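Local coordinates for capsid protein (Infectious hypodermal and hematopoietic necrosis virus, PDB 3N7X) that forms the icosahedral capsid of a shrimp densovirus from sixty copies, each with a beta-barrel core, and binds calcium ions, at residues Leu76-Tyr82 / Gly229-Ile233; Met106-Lys112 / Asn219-Ile225; Glu57-Ala61 / Phe265-Ser269; Asn65-Lys69 / Ser185-Tyr190. All coordinates share one frame; numbering follows the deposited sequence.

Overall arrangement
From the N terminus, the chain leaves strand 45-59 at residues 57-61, which must wait for residues 265-269 to close contact 3, the outermost loop; all the others fall within it. Contact 4 opens next at 65-69 and closes at 185-190. Contact 1 opens at 76-82, before contact 4 has closed, and ends at 229-233, so the two cross. Contact 2, 106-112 with 219-225, lies wholly within contact 1 and also crosses contact 4. Contacts 1 and 2 touch through Met79, Asn80, Trp111 and Ile225, packing loops beside strand 111-131. Contacts 3 and 4 touch about Arg267 and Tyr190, where strand ends and loops meet a neighbouring subunit.

Contact 1 (Leu76-Tyr82 / Gly229-Ile233); sequences LHWMNLY and GPTFI
The carbonyl oxygen of His77 is gripped twice by the other segment: the backbone N of Ile233 donates to His77 O at 2.8 Å, and the CA-H of Phe232 adds a weaker C-H...O contact to the same oxygen. Met79 N answers with a bond of 2.9 Å to Thr231 O, so that Trp78 and Phe232 face each other across a lone beta bridge. Beyond it a side chain takes over the pairing. Asn80 OD1 uses a lone pair to accept from Thr231 N at 2.8 Å, and its ND2 reaches Gly229 O in a weak bond; together they would tend to set the rotation of the amide. The aromatic side is built around the indole of Trp78. With CG beside its own backbone N (chi1 -71°), the ring runs alongside Pro230, whose CB sits over the face, 3.5 Å from the centroid of the five-membered ring, in a CH-pi contact. The Phe232 ring is within 8° of parallel to that five-membered ring but slid aside, with little overlap. His77 puts ND1 above the Phe232 face, off toward the rim, while Trp78 CD1 covers the imidazole. Away from the rings, Met79 CG packs on Ile233 CG1 at 3.6 Å, and both side chains rest on Val113 of strand 111-131. Trp174 meets Trp78 edge-to-face, and a magnesium ion lies about 3 Å from the His77 side chain. The result is a buried aromatic cluster beside a single beta bridge, two connecting segments stitched together against the strands of the capsid beta-barrel.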
loop_
_atom_site.group_PDB
_atom_site.type_symbol
_atom_site.label_atom_id
_atom_site.label_comp_id
_atom_site.label_asym_id
_atom_site.label_seq_id
_atom_site.Cartn_x
_atom_site.Cartn_y
_atom_site.Cartn_z
ATOM N N LEU A 76 -23.496 -8.436 92.141
ATOM C CA LEU A 76 -23.182 -9.391 91.083
ATOM C C LEU A 76 -21.818 -10.028 91.223
ATOM O O LEU A 76 -21.560 -11.066 90.625
ATOM C CB LEU A 76 -23.233 -8.717 89.719
ATOM C CG LEU A 76 -24.554 -8.071 89.346
ATOM C CD1 LEU A 76 -24.483 -7.600 87.914
ATOM C CD2 LEU A 76 -25.671 -9.081 89.526
ATOM N N HIS A 77 -20.941 -9.399 91.995
ATOM C CA HIS A 77 -19.595 -9.919 92.183
ATOM C C HIS A 77 -19.509 -11.035 93.224
ATOM O O HIS A 77 -18.450 -11.644 93.395
ATOM C CB HIS A 77 -18.647 -8.781 92.572
ATOM C CG HIS A 77 -19.123 -7.979 93.741
ATOM N ND1 HIS A 77 -18.308 -7.657 94.806
ATOM C CD2 HIS A 77 -20.333 -7.435 94.015
ATOM C CE1 HIS A 77 -18.995 -6.952 95.687
ATOM N NE2 HIS A 77 -20.226 -6.802 95.230
ATOM N N TRP A 78 -20.613 -11.300 93.919
ATOM C CA TRP A 78 -20.641 -12.354 94.936
ATOM C C TRP A 78 -20.844 -13.714 94.285
ATOM O O TRP A 78 -21.939 -14.029 93.821
ATOM C CB TRP A 78 -21.769 -12.111 95.940
ATOM C CG TRP A 78 -21.543 -10.960 96.875
ATOM C CD1 TRP A 78 -20.568 -10.004 96.788
ATOM C CD2 TRP A 78 -22.331 -10.627 98.027
ATOM N NE1 TRP A 78 -20.701 -9.097 97.814
ATOM C CE2 TRP A 78 -21.774 -9.455 98.589
ATOM C CE3 TRP A 78 -23.455 -11.205 98.638
ATOM C CZ2 TRP A 78 -22.304 -8.848 99.734
ATOM C CZ3 TRP A 78 -23.983 -10.601 99.777
ATOM C CH2 TRP A 78 -23.406 -9.433 100.312
ATOM N N MET A 79 -19.789 -14.520 94.253
ATOM C CA MET A 79 -19.873 -15.848 93.657
ATOM C C MET A 79 -20.976 -16.683 94.296
ATOM O O MET A 79 -21.578 -17.539 93.649
ATOM C CB MET A 79 -18.535 -16.571 93.807
ATOM C CG MET A 79 -17.415 -15.956 92.997
ATOM S SD MET A 79 -15.837 -16.794 93.242
ATOM C CE MET A 79 -16.168 -18.403 92.503
ATOM N N ASN A 80 -21.239 -16.419 95.571
ATOM C CA ASN A 80 -22.248 -17.151 96.317
ATOM C C ASN A 80 -23.614 -17.125 95.649
ATOM O O ASN A 80 -24.374 -18.086 95.752
ATOM C CB ASN A 80 -22.365 -16.579 97.729
ATOM C CG ASN A 80 -21.017 -16.393 98.390
ATOM O OD1 ASN A 80 -20.201 -15.580 97.945
ATOM N ND2 ASN A 80 -20.770 -17.149 99.456
ATOM N N LEU A 81 -23.927 -16.030 94.966
ATOM C CA LEU A 81 -25.222 -15.909 94.311
ATOM C C LEU A 81 -25.383 -16.853 93.134
ATOM O O LEU A 81 -26.500 -17.112 92.697
ATOM C CB LEU A 81 -25.451 -14.473 93.837
ATOM C CG LEU A 81 -25.532 -13.382 94.910
ATOM C CD1 LEU A 81 -25.799 -12.048 94.240
ATOM C CD2 LEU A 81 -26.640 -13.699 95.911
ATOM N N TYR A 82 -24.274 -17.378 92.624
ATOM C CA TYR A 82 -24.328 -18.275 91.473
ATOM C C TYR A 82 -24.121 -19.745 91.820
ATOM O O TYR A 82 -24.708 -20.620 91.187
ATOM C CB TYR A 82 -23.274 -17.866 90.444
ATOM C CG TYR A 82 -23.312 -16.407 90.042
ATOM C CD1 TYR A 82 -24.036 -15.982 88.922
ATOM C CD2 TYR A 82 -22.606 -15.450 90.775
ATOM C CE1 TYR A 82 -24.049 -14.636 88.541
ATOM C CE2 TYR A 82 -22.613 -14.110 90.406
ATOM C CZ TYR A 82 -23.332 -13.711 89.292
ATOM O OH TYR A 82 -23.313 -12.386 88.930
ATOM N N GLY A 229 -19.751 -16.136 104.342
ATOM C CA GLY A 229 -19.261 -14.858 103.863
ATOM C C GLY A 229 -19.145 -14.788 102.356
ATOM O O GLY A 229 -18.703 -15.747 101.709
ATOM N N PRO A 230 -19.531 -13.652 101.762
ATOM C CA PRO A 230 -19.450 -13.506 100.310
ATOM C C PRO A 230 -18.017 -13.558 99.788
ATOM O O PRO A 230 -17.118 -12.924 100.343
ATOM C CB PRO A 230 -20.115 -12.153 100.067
ATOM C CG PRO A 230 -19.757 -11.386 101.300
ATOM C CD PRO A 230 -19.991 -12.402 102.394
ATOM N N THR A 231 -17.810 -14.335 98.731
ATOM C CA THR A 231 -16.501 -14.450 98.106
ATOM C C THR A 231 -16.599 -13.680 96.789
ATOM O O THR A 231 -17.469 -13.954 95.957
ATOM C CB THR A 231 -16.135 -15.919 97.836
ATOM O OG1 THR A 231 -16.069 -16.628 99.080
ATOM C CG2 THR A 231 -14.789 -16.014 97.137
ATOM N N PHE A 232 -15.715 -12.706 96.611
ATOM C CA PHE A 232 -15.738 -11.870 95.420
ATOM C C PHE A 232 -15.099 -12.476 94.181
ATOM O O PHE A 232 -14.077 -13.156 94.259
ATOM C CB PHE A 232 -15.041 -10.530 95.692
ATOM C CG PHE A 232 -15.625 -9.743 96.832
ATOM C CD1 PHE A 232 -16.840 -10.104 97.412
ATOM C CD2 PHE A 232 -14.962 -8.619 97.315
ATOM C CE1 PHE A 232 -17.386 -9.357 98.456
ATOM C CE2 PHE A 232 -15.497 -7.864 98.357
ATOM C CZ PHE A 232 -16.713 -8.233 98.931
ATOM N N ILE A 233 -15.716 -12.227 93.032
ATOM C CA ILE A 233 -15.155 -12.680 91.774
ATOM C C ILE A 233 -13.860 -11.868 91.692
ATOM O O ILE A 233 -13.877 -10.646 91.847
ATOM C CB ILE A 233 -16.093 -12.334 90.610
ATOM C CG1 ILE A 233 -17.308 -13.267 90.655
ATOM C CG2 ILE A 233 -15.354 -12.435 89.289
ATOM C CD1 ILE A 233 -18.427 -12.888 89.709
#

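Contact 2 (Met106-Lys112 / Asn219-Ile225); sequences MKTYGWK and NWYGGEI
Trp111 holds CG between its backbone N and carbonyl carbon (chi1 48°), and chi2 of -96° turns the indole back across Tyr221. Tyr221 CB lies over one face of the indole, 3.7 Å from the centroid of its six-membered ring, in a CH-pi contact; Met106 CE lies over the opposite face, toward its rim, and touches Ile225 CD1. At the indole edge NE1 donates to Gly223 O at 3.2 Å, the oxygen tilted somewhat out of the ring plane. Behind the ring, Trp111 and Tyr221 form an antiparallel hydrogen-bonded pair, Trp111 N to Tyr221 O at 2.7 Å and Tyr221 N to Trp111 O at 2.8 Å. This is where helix 97-109 hands over to the long strand 111-131 of the barrel: Gly110 leaves the helix with positive phi, and Gly223 N picks up Lys107 O near the helix end. Strand 220-221 pairs on with strand 312-313. Lys112 runs fully extended across Trp220, placing CE 3.6 Å from the centroid of the six-membered ring and NZ above the same face in a cation-pi contact. The ammonium also bonds to Thr217 O, and Arg296 makes a further cation-pi contact with this indole. On the more exposed side Lys107 and Glu224 lie alongside each other, CD against CG; one water accepts from Lys107 NZ at 3.1 Å and donates to Glu224 OE2 at 2.9 Å, bridging charges too far apart for a direct salt bridge.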
loop_
_atom_site.group_PDB
_atom_site.type_symbol
_atom_site.label_atom_id
_atom_site.label_comp_id
_atom_site.label_asym_id
_atom_site.label_seq_id
_atom_site.Cartn_x
_atom_site.Cartn_y
_atom_site.Cartn_z
ATOM N N MET A 106 -12.234 -27.768 93.413
ATOM C CA MET A 106 -12.034 -26.322 93.436
ATOM C C MET A 106 -11.162 -25.945 94.610
ATOM O O MET A 106 -10.145 -25.272 94.466
ATOM C CB MET A 106 -13.346 -25.588 93.649
ATOM C CG MET A 106 -14.257 -25.518 92.485
ATOM S SD MET A 106 -15.713 -24.649 93.062
ATOM C CE MET A 106 -15.057 -22.981 93.320
ATOM N N LYS A 107 -11.617 -26.364 95.782
ATOM C CA LYS A 107 -10.950 -26.077 97.033
ATOM C C LYS A 107 -9.470 -26.398 97.017
ATOM O O LYS A 107 -8.644 -25.586 97.429
ATOM C CB LYS A 107 -11.617 -26.864 98.163
ATOM C CG LYS A 107 -10.927 -26.708 99.513
ATOM C CD LYS A 107 -11.468 -27.693 100.543
ATOM C CE LYS A 107 -11.229 -29.136 100.107
ATOM N NZ LYS A 107 -11.712 -30.140 101.110
ATOM N N THR A 108 -9.135 -27.582 96.530
ATOM C CA THR A 108 -7.753 -28.019 96.526
ATOM C C THR A 108 -6.875 -27.618 95.352
ATOM O O THR A 108 -5.715 -27.264 95.543
ATOM C CB THR A 108 -7.687 -29.545 96.653
ATOM O OG1 THR A 108 -8.390 -29.951 97.834
ATOM C CG2 THR A 108 -6.242 -30.010 96.734
ATOM N N TYR A 109 -7.411 -27.665 94.142
ATOM C CA TYR A 109 -6.588 -27.362 92.986
ATOM C C TYR A 109 -6.743 -26.003 92.327
ATOM O O TYR A 109 -5.932 -25.639 91.480
ATOM C CB TYR A 109 -6.750 -28.491 91.973
ATOM C CG TYR A 109 -6.304 -29.811 92.566
ATOM C CD1 TYR A 109 -4.947 -30.087 92.746
ATOM C CD2 TYR A 109 -7.233 -30.747 93.028
ATOM C CE1 TYR A 109 -4.525 -31.256 93.375
ATOM C CE2 TYR A 109 -6.817 -31.923 93.666
ATOM C CZ TYR A 109 -5.461 -32.167 93.835
ATOM O OH TYR A 109 -5.029 -33.306 94.473
ATOM N N GLY A 110 -7.767 -25.247 92.703
ATOM C CA GLY A 110 -7.915 -23.921 92.129
ATOM C C GLY A 110 -8.977 -23.700 91.072
ATOM O O GLY A 110 -9.402 -24.628 90.376
ATOM N N TRP A 111 -9.386 -22.442 90.942
ATOM C CA TRP A 111 -10.415 -22.066 89.990
ATOM C C TRP A 111 -10.292 -20.607 89.550
ATOM O O TRP A 111 -9.547 -19.824 90.144
ATOM C CB TRP A 111 -11.791 -22.287 90.619
ATOM C CG TRP A 111 -11.898 -21.705 92.003
ATOM C CD1 TRP A 111 -11.711 -22.363 93.185
ATOM C CD2 TRP A 111 -12.173 -20.338 92.345
ATOM N NE1 TRP A 111 -11.852 -21.493 94.242
ATOM C CE2 TRP A 111 -12.136 -20.244 93.755
ATOM C CE3 TRP A 111 -12.444 -19.183 91.598
ATOM C CZ2 TRP A 111 -12.365 -19.039 94.437
ATOM C CZ3 TRP A 111 -12.671 -17.982 92.274
ATOM C CH2 TRP A 111 -12.630 -17.922 93.682
ATOM N N LYS A 112 -11.040 -20.263 88.503
ATOM C CA LYS A 112 -11.083 -18.911 87.948
ATOM C C LYS A 112 -12.516 -18.644 87.551
ATOM O O LYS A 112 -13.256 -19.575 87.225
ATOM C CB LYS A 112 -10.289 -18.787 86.646
ATOM C CG LYS A 112 -8.813 -18.943 86.723
ATOM C CD LYS A 112 -8.232 -18.808 85.326
ATOM C CE LYS A 112 -6.728 -18.957 85.364
ATOM N NZ LYS A 112 -6.139 -18.852 84.010
ATOM N N ASN A 219 -4.501 -15.408 87.713
ATOM C CA ASN A 219 -4.229 -16.386 88.766
ATOM C C ASN A 219 -5.289 -17.467 88.899
ATOM O O ASN A 219 -6.364 -17.391 88.304
ATOM C CB ASN A 219 -4.135 -15.703 90.134
ATOM C CG ASN A 219 -3.110 -14.602 90.172
ATOM O OD1 ASN A 219 -1.972 -14.779 89.737
ATOM N ND2 ASN A 219 -3.501 -13.455 90.713
ATOM N N TRP A 220 -4.952 -18.478 89.694
ATOM C CA TRP A 220 -5.866 -19.559 90.033
ATOM C C TRP A 220 -6.153 -19.255 91.506
ATOM O O TRP A 220 -5.267 -18.789 92.229
ATOM C CB TRP A 220 -5.194 -20.932 89.918
ATOM C CG TRP A 220 -5.018 -21.427 88.512
ATOM C CD1 TRP A 220 -3.846 -21.534 87.819
ATOM C CD2 TRP A 220 -6.051 -21.880 87.625
ATOM N NE1 TRP A 220 -4.083 -22.023 86.555
ATOM C CE2 TRP A 220 -5.427 -22.244 86.408
ATOM C CE3 TRP A 220 -7.445 -22.014 87.740
ATOM C CZ2 TRP A 220 -6.145 -22.734 85.309
ATOM C CZ3 TRP A 220 -8.164 -22.502 86.647
ATOM C CH2 TRP A 220 -7.509 -22.855 85.445
ATOM N N TYR A 221 -7.379 -19.498 91.948
ATOM C CA TYR A 221 -7.749 -19.228 93.332
ATOM C C TYR A 221 -8.192 -20.506 94.021
ATOM O O TYR A 221 -8.762 -21.395 93.386
ATOM C CB TYR A 221 -8.860 -18.174 93.363
ATOM C CG TYR A 221 -8.392 -16.847 92.804
ATOM C CD1 TYR A 221 -7.850 -15.870 93.639
ATOM C CD2 TYR A 221 -8.382 -16.611 91.426
ATOM C CE1 TYR A 221 -7.299 -14.693 93.119
ATOM C CE2 TYR A 221 -7.831 -15.440 90.895
ATOM C CZ TYR A 221 -7.288 -14.488 91.750
ATOM O OH TYR A 221 -6.709 -13.349 91.241
ATOM N N GLY A 222 -7.918 -20.603 95.318
ATOM C CA GLY A 222 -8.299 -21.794 96.054
ATOM C C GLY A 222 -9.378 -21.576 97.100
ATOM O O GLY A 222 -9.839 -20.451 97.300
ATOM N N GLY A 223 -9.786 -22.662 97.758
ATOM C CA GLY A 223 -10.796 -22.579 98.797
ATOM C C GLY A 223 -12.219 -22.746 98.311
ATOM O O GLY A 223 -12.504 -22.609 97.122
ATOM N N GLU A 224 -13.120 -23.050 99.239
ATOM C CA GLU A 224 -14.529 -23.219 98.906
ATOM C C GLU A 224 -15.202 -21.856 98.975
ATOM O O GLU A 224 -14.591 -20.868 99.384
ATOM C CB GLU A 224 -15.233 -24.126 99.918
ATOM C CG GLU A 224 -14.474 -25.360 100.356
ATOM C CD GLU A 224 -15.272 -26.191 101.357
ATOM O OE1 GLU A 224 -15.916 -25.591 102.251
ATOM O OE2 GLU A 224 -15.250 -27.439 101.258
ATOM N N ILE A 225 -16.462 -21.811 98.565
ATOM C CA ILE A 225 -17.242 -20.589 98.642
ATOM C C ILE A 225 -18.271 -20.925 99.715
ATOM O O ILE A 225 -19.298 -21.548 99.443
ATOM C CB ILE A 225 -17.930 -20.244 97.297
ATOM C CG1 ILE A 225 -16.903 -19.674 96.311
ATOM C CG2 ILE A 225 -19.010 -19.190 97.514
ATOM C CD1 ILE A 225 -15.835 -20.630 95.899
HETATM O O HOH W 1 -14.613 -29.984 100.041
#

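Contact 3 (Glu57-Ala61 / Phe265-Ser269); sequences EFDAA and FMRMS
An Asx turn at Asp59, in the region where strand 45-59 gives way to a loop, lies against Met268 of strand 264-268. Asp59 OD1 accepts from Ala61 N at 2.6 Å, met from above the carboxylate plane, and takes a second bond from Tyr72 OH. Within the same turn Asp59 O accepts from Met268 N at 2.9 Å, the donor well above the carbonyl plane; one residue on, Ala60 CA approaches Met268 O at 3.4 Å in a C-H...O contact. Met268 CB presses on the same peptide, 3.5 Å from Asp59 C. The strand axes are inclined at 69°, and the two strands belong to different sheets of the capsid fold: 45-59 pairs with 281-296, while 264-268 lies between 70-74 and 149-153. Deeper between them, Met266 bends at chi2 and chi3 and brings SD to 3.8 Å from Phe58 CZ, an oblique Met-aromatic contact. Tyr72 meets the same phenyl ring edge-to-face. Arg267 packs its CB on Ala61 CB at 4.1 Å, then runs extended out of the contact, where its guanidinium forms a salt bridge with Glu150 and bonds to Tyr190 O and to Tyr55 OH of a neighbouring subunit. Tyr55 and Glu191 are calcium-binding residues of this protein, and the side chain of Glu191 lies about 6 Å from that of Arg267.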
loop_
_atom_site.group_PDB
_atom_site.type_symbol
_atom_site.label_atom_id
_atom_site.label_comp_id
_atom_site.label_asym_id
_atom_site.label_seq_id
_atom_site.Cartn_x
_atom_site.Cartn_y
_atom_site.Cartn_z
ATOM N N GLU A 57 -38.604 -8.416 93.729
ATOM C CA GLU A 57 -39.652 -7.417 93.912
ATOM C C GLU A 57 -39.000 -6.173 94.499
ATOM O O GLU A 57 -38.027 -6.273 95.245
ATOM C CB GLU A 57 -40.746 -7.913 94.859
ATOM C CG GLU A 57 -41.479 -9.163 94.406
ATOM C CD GLU A 57 -40.729 -10.435 94.761
ATOM O OE1 GLU A 57 -40.187 -10.501 95.885
ATOM O OE2 GLU A 57 -40.690 -11.370 93.928
ATOM N N PHE A 58 -39.540 -5.007 94.168
ATOM C CA PHE A 58 -38.986 -3.752 94.659
ATOM C C PHE A 58 -40.069 -2.728 94.945
ATOM O O PHE A 58 -41.128 -2.741 94.314
ATOM C CB PHE A 58 -38.067 -3.124 93.608
ATOM C CG PHE A 58 -36.915 -3.987 93.194
ATOM C CD1 PHE A 58 -35.799 -4.123 94.012
ATOM C CD2 PHE A 58 -36.934 -4.644 91.964
ATOM C CE1 PHE A 58 -34.716 -4.898 93.612
ATOM C CE2 PHE A 58 -35.857 -5.422 91.555
ATOM C CZ PHE A 58 -34.744 -5.550 92.379
ATOM N N ASP A 59 -39.791 -1.838 95.892
ATOM C CA ASP A 59 -40.695 -0.739 96.201
ATOM C C ASP A 59 -39.789 0.488 96.267
ATOM O O ASP A 59 -38.628 0.411 95.872
ATOM C CB ASP A 59 -41.447 -0.950 97.522
ATOM C CG ASP A 59 -40.528 -1.083 98.715
ATOM O OD1 ASP A 59 -39.359 -0.643 98.646
ATOM O OD2 ASP A 59 -40.990 -1.620 99.741
ATOM N N ALA A 60 -40.298 1.607 96.766
ATOM C CA ALA A 60 -39.497 2.822 96.828
ATOM C C ALA A 60 -38.415 2.821 97.912
ATOM O O ALA A 60 -37.837 3.871 98.212
ATOM C CB ALA A 60 -40.409 4.030 96.994
ATOM N N ALA A 61 -38.139 1.654 98.492
ATOM C CA ALA A 61 -37.107 1.522 99.532
ATOM C C ALA A 61 -37.372 2.411 100.744
ATOM O O ALA A 61 -36.448 2.819 101.456
ATOM C CB ALA A 61 -35.734 1.848 98.947
ATOM N N PHE A 265 -27.570 -0.387 92.410
ATOM C CA PHE A 265 -28.472 -0.036 93.497
ATOM C C PHE A 265 -29.798 0.341 92.852
ATOM O O PHE A 265 -29.812 0.941 91.777
ATOM C CB PHE A 265 -27.892 1.136 94.282
ATOM C CG PHE A 265 -26.610 0.802 94.986
ATOM C CD1 PHE A 265 -26.624 0.125 96.200
ATOM C CD2 PHE A 265 -25.383 1.126 94.414
ATOM C CE1 PHE A 265 -25.431 -0.229 96.838
ATOM C CE2 PHE A 265 -24.189 0.777 95.040
ATOM C CZ PHE A 265 -24.214 0.099 96.256
ATOM N N MET A 266 -30.910 -0.010 93.493
ATOM C CA MET A 266 -32.217 0.274 92.907
ATOM C C MET A 266 -33.287 0.680 93.895
ATOM O O MET A 266 -33.109 0.581 95.106
ATOM C CB MET A 266 -32.736 -0.957 92.166
ATOM C CG MET A 266 -31.768 -1.561 91.187
ATOM S SD MET A 266 -31.858 -3.358 91.257
ATOM C CE MET A 266 -31.084 -3.628 92.855
ATOM N N ARG A 267 -34.410 1.120 93.337
ATOM C CA ARG A 267 -35.595 1.513 94.088
ATOM C C ARG A 267 -36.658 1.891 93.074
ATOM O O ARG A 267 -36.356 2.503 92.049
ATOM C CB ARG A 267 -35.319 2.712 95.004
ATOM C CG ARG A 267 -35.321 4.064 94.312
ATOM C CD ARG A 267 -35.236 5.193 95.324
ATOM N NE ARG A 267 -35.228 6.502 94.679
ATOM C CZ ARG A 267 -35.182 7.660 95.330
ATOM N NH1 ARG A 267 -35.136 7.680 96.655
ATOM N NH2 ARG A 267 -35.181 8.800 94.654
ATOM N N MET A 268 -37.898 1.502 93.335
ATOM C CA MET A 268 -38.975 1.871 92.436
ATOM C C MET A 268 -38.999 3.392 92.568
ATOM O O MET A 268 -38.815 3.919 93.666
ATOM C CB MET A 268 -40.292 1.255 92.913
ATOM C CG MET A 268 -41.472 1.463 91.976
ATOM S SD MET A 268 -41.514 0.444 90.462
ATOM C CE MET A 268 -39.987 -0.371 90.539
ATOM N N SER A 269 -39.187 4.104 91.463
ATOM C CA SER A 269 -39.200 5.562 91.521
ATOM C C SER A 269 -40.308 6.051 92.461
ATOM O O SER A 269 -41.486 5.760 92.256
ATOM C CB SER A 269 -39.389 6.139 90.116
ATOM O OG SER A 269 -39.047 7.511 90.092
#

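Contact 4 (Asn65-Lys69 / Ser185-Tyr190); sequences NFDGK and STAANY
The backbones of Asp67 and Tyr190 pass with their CA atoms 3.6 Å apart, and beside this crossing Gly68 N donates to Ala187 O at 2.9 Å, Ala187 being the centre of an inverse gamma turn. C-H...O contacts run both ways across the crossing, Asp67 CA to Ala188 O and Tyr190 CA to Asp67 O. The Asp67 side chain looks back on its own segment: chi1 of 65° folds the carboxylate over its own backbone, where OD1 takes Lys69 N at 2.7 Å and closes an Asx turn, while its CB rests on Ala187 O at 3.4 Å. Lys69 stretches its chain across the other loop, CG against Ala187 O and CE 3.3 Å from Ser185 O. Ala187 CB in turn points into Gly68, reaching its O at 3.2 Å. At the other end of the contact from Lys69, Phe66 CB packs on Tyr190 CB at 3.6 Å; their rings, inclined by 15°, barely overlap. Lys272 makes a cation-pi contact with Tyr190, whose ring also meets that of Tyr55 of a neighbouring subunit. Asn189 OD1 caps the N of Glu191, a calcium-binding residue, and a calcium ion lies about 5 Å from the Tyr190 side chain. With one conventional hydrogen bond between the segments, much of the contact is close backbone packing; the Asx turn holds the 65-69 side in shape, and Ser185 O, close to Lys69 CE but not bonded to NZ, would probably interact mildly favourably with the charge.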
loop_
_atom_site.group_PDB
_atom_site.type_symbol
_atom_site.label_atom_id
_atom_site.label_comp_id
_atom_site.label_asym_id
_atom_site.label_seq_id
_atom_site.Cartn_x
_atom_site.Cartn_y
_atom_site.Cartn_z
ATOM N N ASN A 65 -42.883 7.789 105.018
ATOM C CA ASN A 65 -42.674 8.797 103.991
ATOM C C ASN A 65 -41.372 8.568 103.245
ATOM O O ASN A 65 -40.387 8.113 103.826
ATOM C CB ASN A 65 -42.674 10.192 104.609
ATOM C CG ASN A 65 -44.045 10.599 105.101
ATOM O OD1 ASN A 65 -45.026 9.878 104.901
ATOM N ND2 ASN A 65 -44.128 11.762 105.741
ATOM N N PHE A 66 -41.372 8.888 101.954
ATOM C CA PHE A 66 -40.185 8.710 101.133
ATOM C C PHE A 66 -38.989 9.453 101.700
ATOM O O PHE A 66 -39.129 10.544 102.250
ATOM C CB PHE A 66 -40.406 9.239 99.711
ATOM C CG PHE A 66 -41.501 8.550 98.949
ATOM C CD1 PHE A 66 -41.655 7.165 99.004
ATOM C CD2 PHE A 66 -42.342 9.286 98.115
ATOM C CE1 PHE A 66 -42.628 6.522 98.236
ATOM C CE2 PHE A 66 -43.319 8.652 97.341
ATOM C CZ PHE A 66 -43.461 7.271 97.400
ATOM N N ASP A 67 -37.813 8.855 101.557
ATOM C CA ASP A 67 -36.563 9.486 101.970
ATOM C C ASP A 67 -35.494 8.959 101.014
ATOM O O ASP A 67 -35.798 8.170 100.120
ATOM C CB ASP A 67 -36.202 9.162 103.431
ATOM C CG ASP A 67 -35.904 7.693 103.660
ATOM O OD1 ASP A 67 -35.116 7.095 102.887
ATOM O OD2 ASP A 67 -36.451 7.140 104.636
ATOM N N GLY A 68 -34.254 9.396 101.185
ATOM C CA GLY A 68 -33.199 8.926 100.307
ATOM C C GLY A 68 -32.117 8.211 101.087
ATOM O O GLY A 68 -30.934 8.337 100.775
ATOM N N LYS A 69 -32.522 7.440 102.090
ATOM C CA LYS A 69 -31.572 6.730 102.938
ATOM C C LYS A 69 -31.130 5.347 102.458
ATOM O O LYS A 69 -29.981 4.957 102.677
ATOM C CB LYS A 69 -32.148 6.608 104.348
ATOM C CG LYS A 69 -32.500 7.936 104.984
ATOM C CD LYS A 69 -33.156 7.731 106.344
ATOM C CE LYS A 69 -33.462 9.059 107.016
ATOM N NZ LYS A 69 -34.204 8.874 108.294
ATOM N N SER A 185 -27.708 7.758 105.834
ATOM C CA SER A 185 -28.530 7.701 107.040
ATOM C C SER A 185 -29.253 9.006 107.369
ATOM O O SER A 185 -30.299 8.985 108.012
ATOM C CB SER A 185 -27.674 7.278 108.234
ATOM O OG SER A 185 -26.615 8.195 108.441
ATOM N N THR A 186 -28.708 10.136 106.923
ATOM C CA THR A 186 -29.324 11.432 107.207
ATOM C C THR A 186 -30.135 12.019 106.051
ATOM O O THR A 186 -30.590 13.161 106.133
ATOM C CB THR A 186 -28.256 12.480 107.599
ATOM O OG1 THR A 186 -27.396 12.741 106.477
ATOM C CG2 THR A 186 -27.425 11.975 108.769
ATOM N N ALA A 187 -30.322 11.245 104.986
ATOM C CA ALA A 187 -31.057 11.724 103.818
ATOM C C ALA A 187 -32.577 11.722 103.946
ATOM O O ALA A 187 -33.257 10.819 103.453
ATOM C CB ALA A 187 -30.648 10.925 102.592
ATOM N N ALA A 188 -33.114 12.740 104.603
ATOM C CA ALA A 188 -34.556 12.841 104.747
ATOM C C ALA A 188 -35.133 13.157 103.365
ATOM O O ALA A 188 -36.220 12.698 103.015
ATOM C CB ALA A 188 -34.909 13.946 105.735
ATOM N N ASN A 189 -34.389 13.946 102.591
ATOM C CA ASN A 189 -34.790 14.334 101.238
ATOM C C ASN A 189 -34.738 13.130 100.297
ATOM O O ASN A 189 -33.657 12.632 99.966
ATOM C CB ASN A 189 -33.868 15.442 100.725
ATOM C CG ASN A 189 -34.019 15.684 99.238
ATOM O OD1 ASN A 189 -35.103 15.525 98.676
ATOM N ND2 ASN A 189 -32.933 16.085 98.592
ATOM N N TYR A 190 -35.908 12.674 99.853
ATOM C CA TYR A 190 -35.979 11.504 98.986
ATOM C C TYR A 190 -35.341 11.687 97.613
ATOM O O TYR A 190 -35.130 10.708 96.899
ATOM C CB TYR A 190 -37.434 11.039 98.838
ATOM C CG TYR A 190 -38.251 11.801 97.821
ATOM C CD1 TYR A 190 -38.335 13.192 97.861
ATOM C CD2 TYR A 190 -38.953 11.125 96.820
ATOM C CE1 TYR A 190 -39.099 13.893 96.930
ATOM C CE2 TYR A 190 -39.724 11.813 95.882
ATOM C CZ TYR A 190 -39.792 13.197 95.940
ATOM O OH TYR A 190 -40.545 13.884 95.014
#